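Local coordinates for putative ABC transporter, periplasmic binding protein, amino acid (Neisseria gonorrhoeae, PDB 2YJP) that binds L-cysteine as the periplasmic solute receptor of a putative amino-acid ABC transporter and probably hands it to the membrane permease, at residues L120-F125 with I239-Q244; D136-Y141 with D249-V254. The protein carries 1 engineered substitution. All coordinates share one frame; numbering follows the deposited sequence.

Interaction 1: L120-F125 with I239-Q244. With CYS (cysteine), chain D.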
loop_
_atom_site.group_PDB
_atom_site.type_symbol
_atom_site.label_atom_id
_atom_site.label_comp_id
_atom_site.label_asym_id
_atom_site.label_seq_id
_atom_site.Cartn_x
_atom_site.Cartn_y
_atom_site.Cartn_z
ATOM N N LEU A 120 5.093 8.772 -10.542
ATOM C CA LEU A 120 4.209 7.673 -10.396
ATOM C C LEU A 120 4.213 7.262 -8.923
ATOM O O LEU A 120 5.253 7.309 -8.258
ATOM C CB LEU A 120 4.695 6.521 -11.274
ATOM C CG LEU A 120 3.947 5.212 -11.158
ATOM C CD1 LEU A 120 2.661 5.258 -11.818
ATOM C CD2 LEU A 120 4.630 4.186 -11.944
ATOM N N ILE A 121 3.038 6.884 -8.424
ATOM C CA ILE A 121 2.924 6.372 -7.054
ATOM C C ILE A 121 2.664 4.907 -7.149
ATOM O O ILE A 121 1.693 4.501 -7.813
ATOM C CB ILE A 121 1.774 7.010 -6.255
ATOM C CG1 ILE A 121 2.115 8.467 -5.961
ATOM C CG2 ILE A 121 1.435 6.147 -4.994
ATOM C CD1 ILE A 121 3.324 8.645 -4.977
ATOM N N LEU A 122 3.539 4.123 -6.503
ATOM C CA LEU A 122 3.295 2.696 -6.302
ATOM C C LEU A 122 3.452 2.433 -4.800
ATOM O O LEU A 122 3.967 1.377 -4.400
ATOM C CB LEU A 122 4.278 1.877 -7.137
ATOM C CG LEU A 122 3.775 1.631 -8.584
ATOM C CD1 LEU A 122 4.774 0.999 -9.476
ATOM C CD2 LEU A 122 2.446 0.771 -8.608
ATOM N N ALA A 123 3.046 3.382 -3.962
ATOM C CA ALA A 123 3.052 3.159 -2.528
ATOM C C ALA A 123 1.718 2.525 -2.120
ATOM O O ALA A 123 0.837 3.187 -1.566
ATOM C CB ALA A 123 3.317 4.455 -1.747
ATOM N N ASN A 124 1.605 1.221 -2.409
ATOM C CA ASN A 124 0.427 0.386 -2.105
ATOM C C ASN A 124 -0.894 1.162 -1.905
ATOM O O ASN A 124 -1.519 1.094 -0.827
ATOM C CB ASN A 124 0.757 -0.535 -0.892
ATOM C CG ASN A 124 0.040 -1.869 -0.962
ATOM O OD1 ASN A 124 -0.669 -2.269 -0.021
ATOM N ND2 ASN A 124 0.226 -2.585 -2.092
ATOM N N PHE A 125 -1.378 1.763 -2.989
ATOM C CA PHE A 125 -2.286 2.890 -2.949
ATOM C C PHE A 125 -3.731 2.533 -3.294
ATOM O O PHE A 125 -4.063 2.188 -4.461
ATOM C CB PHE A 125 -1.760 3.965 -3.922
ATOM C CG PHE A 125 -2.247 5.357 -3.651
ATOM C CD1 PHE A 125 -2.733 5.739 -2.412
ATOM C CD2 PHE A 125 -2.179 6.318 -4.671
ATOM C CE1 PHE A 125 -3.158 7.066 -2.205
ATOM C CE2 PHE A 125 -2.588 7.614 -4.478
ATOM C CZ PHE A 125 -3.058 7.997 -3.257
ATOM N N ILE A 239 -6.192 -1.658 -5.218
ATOM C CA ILE A 239 -4.933 -0.953 -5.122
ATOM C C ILE A 239 -4.360 -0.768 -6.556
ATOM O O ILE A 239 -4.358 -1.685 -7.368
ATOM C CB ILE A 239 -3.950 -1.736 -4.225
ATOM C CG1 ILE A 239 -4.346 -1.477 -2.771
ATOM C CG2 ILE A 239 -2.522 -1.305 -4.496
ATOM C CD1 ILE A 239 -3.631 -2.364 -1.787
ATOM N N ALA A 240 -3.869 0.427 -6.857
ATOM C CA ALA A 240 -3.596 0.799 -8.256
ATOM C C ALA A 240 -2.470 1.773 -8.272
ATOM O O ALA A 240 -2.286 2.426 -7.284
ATOM C CB ALA A 240 -4.828 1.436 -8.894
ATOM N N PRO A 241 -1.713 1.867 -9.389
ATOM C CA PRO A 241 -0.721 2.944 -9.514
ATOM C C PRO A 241 -1.433 4.272 -9.677
ATOM O O PRO A 241 -2.594 4.303 -10.106
ATOM C CB PRO A 241 0.003 2.626 -10.820
ATOM C CG PRO A 241 -0.443 1.176 -11.228
ATOM C CD PRO A 241 -1.814 1.047 -10.611
ATOM N N ALA A 242 -0.758 5.381 -9.367
ATOM C CA ALA A 242 -1.379 6.703 -9.578
ATOM C C ALA A 242 -0.409 7.676 -10.235
ATOM O O ALA A 242 0.772 7.704 -9.861
ATOM C CB ALA A 242 -1.912 7.277 -8.287
ATOM N N VAL A 243 -0.918 8.453 -11.206
ATOM C CA VAL A 243 -0.127 9.512 -11.837
ATOM C C VAL A 243 -0.789 10.838 -11.512
ATOM O O VAL A 243 -1.918 10.847 -11.020
ATOM C CB VAL A 243 -0.017 9.347 -13.357
ATOM C CG1 VAL A 243 0.703 8.061 -13.697
ATOM C CG2 VAL A 243 -1.419 9.411 -14.030
ATOM N N GLN A 244 -0.083 11.932 -11.792
ATOM C CA GLN A 244 -0.623 13.295 -11.664
ATOM C C GLN A 244 -1.917 13.403 -12.431
ATOM O O GLN A 244 -2.018 12.887 -13.553
ATOM C CB GLN A 244 0.368 14.313 -12.218
ATOM C CG GLN A 244 0.092 15.762 -11.888
ATOM C CD GLN A 244 1.212 16.690 -12.416
ATOM O OE1 GLN A 244 1.260 16.964 -13.600
ATOM N NE2 GLN A 244 2.114 17.148 -11.532
HETATM N N CYS D . -3.543 0.832 0.829
HETATM C CA CYS D . -4.019 1.709 1.924
HETATM C C CYS D . -4.093 3.157 1.436
HETATM O O CYS D . -3.823 3.417 0.224
HETATM C CB CYS D . -3.097 1.655 3.135
HETATM S SG CYS D . -1.378 2.070 2.792
HETATM O OXT CYS D . -4.432 4.033 2.236
HETATM O O HOH W 1 -0.114 1.592 -5.592
#
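I121 and A242 form an antiparallel hydrogen-bonded pair, a single bridge that joins strands 120-121 and 237-244. I121 N donates to A242 O at 2.8 Å, and A242 N returns a bond to I121 O. The side chains sort onto two faces of this bridge. On one, the methyl of A242 meets the edge of the F125 ring in the ring plane, CB to CD2 3.8 Å, and I121 CB stands beside the same methyl. On the other, L120 and L122 lie alongside P241, pointing the same way as its ring: L122 CD2 comes within 3.8 Å of P241 CB, while L120 CD1 touches both P241 CB and V243 CG1. L120 gets there because its CG is anti to the backbone N (chi1 175°), which lays CD1 beside the proline.

Beyond the inverse gamma turn centred on A123 the chains meet again. A240 N donates to F125 O at 3.0 Å, and a water bridges F125 N and A240 O, accepting from the first and donating to the second. I239 slants across the N124 amide, its CD1 3.4 Å from N124 OD1; that oxygen is hydrogen-bonded to K65 and ND2 to D81, so the amide is held at both ends.

N124 O accepts from the amino group of the bound cysteine (2.6 Å to its N), and the cysteine O lies at the edge of the F125 ring. The contact thus ties a ligand-binding turn to the lobe's core. Helix 109-114 packs on I121 and F125, helix 248-264 covers L120, P241 and V243, and strand 135-137 lies against A240 and A242.

Interaction 2: D136-Y141 with D249-V254; sequences DFADPY and DLLNWV
L251 reaches from helix 248-264 to the end of strand 135-137 and splits its two methyls between neighbouring parts of that chain. Its extended first torsion (chi1 180°) carries CG away from the backbone N, and chi2 of 65° sets CD1 against the F137-A138 peptide, 3.5 Å from A138 N, while CD2 lies farther off beside D136 CB. One turn on, V254 CG1 is likewise anti to its backbone N and presses on the methyl of A138, CG1 to CB 3.5 Å, a tight carbon pair. The A138 methyl therefore sits against both L251 CD1 and V254 CG1, and the CA atoms of A138 and L251 are 5.8 Å apart.

D136 offers only CB to L251: its carboxylate is turned to the backbone N of G246, which bonds to OD2. F137 points the other way, where its ring meets that of F125. N255, the next residue of the helix after V254, accepts from D139 N through OD1. Helix 248-264 thus packs against strand 135-137 and the loop that follows it, while backbone bonds join D136 and A138 to strand 237-244.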
loop_
_atom_site.group_PDB
_atom_site.type_symbol
_atom_site.label_atom_id
_atom_site.label_comp_id
_atom_site.label_asym_id
_atom_site.label_seq_id
_atom_site.Cartn_x
_atom_site.Cartn_y
_atom_site.Cartn_z
ATOM N N ASP A 136 -4.816 10.597 -10.937
ATOM C CA ASP A 136 -5.400 9.590 -11.806
ATOM C C ASP A 136 -4.836 8.205 -11.516
ATOM O O ASP A 136 -3.597 7.984 -11.514
ATOM C CB ASP A 136 -5.253 9.913 -13.298
ATOM C CG ASP A 136 -6.128 11.105 -13.772
ATOM O OD1 ASP A 136 -7.336 11.215 -13.418
ATOM O OD2 ASP A 136 -5.603 11.911 -14.579
ATOM N N PHE A 137 -5.753 7.255 -11.302
ATOM C CA PHE A 137 -5.397 5.860 -11.043
ATOM C C PHE A 137 -5.366 5.051 -12.322
ATOM O O PHE A 137 -6.331 5.080 -13.100
ATOM C CB PHE A 137 -6.404 5.238 -10.100
ATOM C CG PHE A 137 -6.242 5.698 -8.669
ATOM C CD1 PHE A 137 -5.252 5.128 -7.832
ATOM C CD2 PHE A 137 -7.098 6.685 -8.138
ATOM C CE1 PHE A 137 -5.131 5.542 -6.492
ATOM C CE2 PHE A 137 -6.969 7.095 -6.816
ATOM C CZ PHE A 137 -5.998 6.534 -5.986
ATOM N N ALA A 138 -4.253 4.342 -12.543
ATOM C CA ALA A 138 -4.212 3.322 -13.613
ATOM C C ALA A 138 -4.955 2.066 -13.215
ATOM O O ALA A 138 -5.446 1.978 -12.120
ATOM C CB ALA A 138 -2.780 2.983 -13.956
ATOM N N ASP A 139 -5.009 1.091 -14.100
ATOM C CA ASP A 139 -5.533 -0.226 -13.807
ATOM C C ASP A 139 -5.008 -0.799 -12.531
ATOM O O ASP A 139 -3.798 -0.867 -12.364
ATOM C CB ASP A 139 -5.089 -1.219 -14.874
ATOM C CG ASP A 139 -5.857 -1.087 -16.146
ATOM O OD1 ASP A 139 -6.691 -0.145 -16.264
ATOM O OD2 ASP A 139 -5.609 -1.938 -17.029
ATOM N N PRO A 140 -5.927 -1.317 -11.692
ATOM C CA PRO A 140 -5.560 -1.944 -10.408
ATOM C C PRO A 140 -4.739 -3.193 -10.622
ATOM O O PRO A 140 -4.932 -3.901 -11.647
ATOM C CB PRO A 140 -6.889 -2.295 -9.753
ATOM C CG PRO A 140 -7.951 -2.054 -10.766
ATOM C CD PRO A 140 -7.359 -1.397 -12.002
ATOM N N TYR A 141 -3.831 -3.454 -9.671
ATOM C CA TYR A 141 -3.094 -4.705 -9.639
ATOM C C TYR A 141 -3.403 -5.604 -8.438
ATOM O O TYR A 141 -3.139 -6.805 -8.493
ATOM C CB TYR A 141 -1.584 -4.470 -9.782
ATOM C CG TYR A 141 -0.982 -3.587 -8.757
ATOM C CD1 TYR A 141 -0.906 -2.220 -8.978
ATOM C CD2 TYR A 141 -0.454 -4.096 -7.557
ATOM C CE1 TYR A 141 -0.349 -1.382 -8.070
ATOM C CE2 TYR A 141 0.154 -3.240 -6.614
ATOM C CZ TYR A 141 0.176 -1.869 -6.883
ATOM O OH TYR A 141 0.749 -0.964 -5.997
ATOM N N ASP A 249 -1.001 10.704 -20.843
ATOM C CA ASP A 249 0.058 10.032 -21.559
ATOM C C ASP A 249 0.704 8.902 -20.726
ATOM O O ASP A 249 0.831 7.763 -21.225
ATOM C CB ASP A 249 1.095 11.036 -22.074
ATOM C CG ASP A 249 2.082 10.402 -22.986
ATOM O OD1 ASP A 249 1.716 9.981 -24.111
ATOM O OD2 ASP A 249 3.245 10.309 -22.590
ATOM N N LEU A 250 1.102 9.212 -19.488
ATOM C CA LEU A 250 1.706 8.213 -18.603
ATOM C C LEU A 250 0.671 7.201 -18.079
ATOM O O LEU A 250 0.970 6.001 -17.949
ATOM C CB LEU A 250 2.421 8.861 -17.424
ATOM C CG LEU A 250 3.348 7.913 -16.600
ATOM C CD1 LEU A 250 4.463 7.193 -17.402
ATOM C CD2 LEU A 250 3.941 8.654 -15.414
ATOM N N LEU A 251 -0.532 7.713 -17.789
ATOM C CA LEU A 251 -1.666 6.907 -17.422
ATOM C C LEU A 251 -1.918 5.815 -18.465
ATOM O O LEU A 251 -2.050 4.628 -18.120
ATOM C CB LEU A 251 -2.926 7.779 -17.247
ATOM C CG LEU A 251 -4.158 6.969 -16.857
ATOM C CD1 LEU A 251 -3.950 6.321 -15.396
ATOM C CD2 LEU A 251 -5.481 7.812 -16.925
ATOM N N ASN A 252 -2.025 6.228 -19.738
ATOM C CA ASN A 252 -2.321 5.277 -20.784
ATOM C C ASN A 252 -1.226 4.188 -20.938
ATOM O O ASN A 252 -1.539 2.990 -21.092
ATOM C CB ASN A 252 -2.558 5.989 -22.106
ATOM C CG ASN A 252 -2.806 5.021 -23.211
ATOM O OD1 ASN A 252 -3.682 4.145 -23.106
ATOM N ND2 ASN A 252 -2.024 5.124 -24.251
ATOM N N TRP A 253 0.042 4.611 -20.840
ATOM C CA TRP A 253 1.166 3.687 -20.850
ATOM C C TRP A 253 1.177 2.723 -19.672
ATOM O O TRP A 253 1.369 1.519 -19.878
ATOM C CB TRP A 253 2.481 4.453 -20.873
ATOM C CG TRP A 253 3.615 3.554 -21.094
ATOM C CD1 TRP A 253 4.051 3.042 -22.287
ATOM C CD2 TRP A 253 4.453 3.004 -20.089
ATOM N NE1 TRP A 253 5.143 2.232 -22.069
ATOM C CE2 TRP A 253 5.407 2.197 -20.731
ATOM C CE3 TRP A 253 4.513 3.145 -18.702
ATOM C CZ2 TRP A 253 6.393 1.499 -20.024
ATOM C CZ3 TRP A 253 5.484 2.457 -18.006
ATOM C CH2 TRP A 253 6.404 1.643 -18.658
ATOM N N VAL A 254 0.955 3.245 -18.457
ATOM C CA VAL A 254 0.803 2.418 -17.241
ATOM C C VAL A 254 -0.306 1.362 -17.361
ATOM O O VAL A 254 -0.077 0.184 -17.051
ATOM C CB VAL A 254 0.689 3.250 -15.925
ATOM C CG1 VAL A 254 0.571 2.335 -14.678
ATOM C CG2 VAL A 254 1.951 4.085 -15.708
#

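Overall arrangement
The two contacts lie about 9 Å apart between centres and meet on strand 237-244, which in interaction 1 faces segment 120-125 and also pairs with strand 135-137 of interaction 2. V243 N to D136 O, 2.7 Å, and A138 N to P241 O, 2.9 Å, are probable hydrogen bonds joining them directly. Along the chain the segments alternate: 120-125, 136-141, 239-244, 249-254, with helix 248-264 following strand 237-244 closely. The late part of the chain therefore returns to complete a lobe begun by the early part, consistent with the two-lobed family of solute-binding proteins. Interaction 1 reaches the cysteine pocket; interaction 2 takes no residue of it, although the F137 side chain is about 7 Å from the bound cysteine.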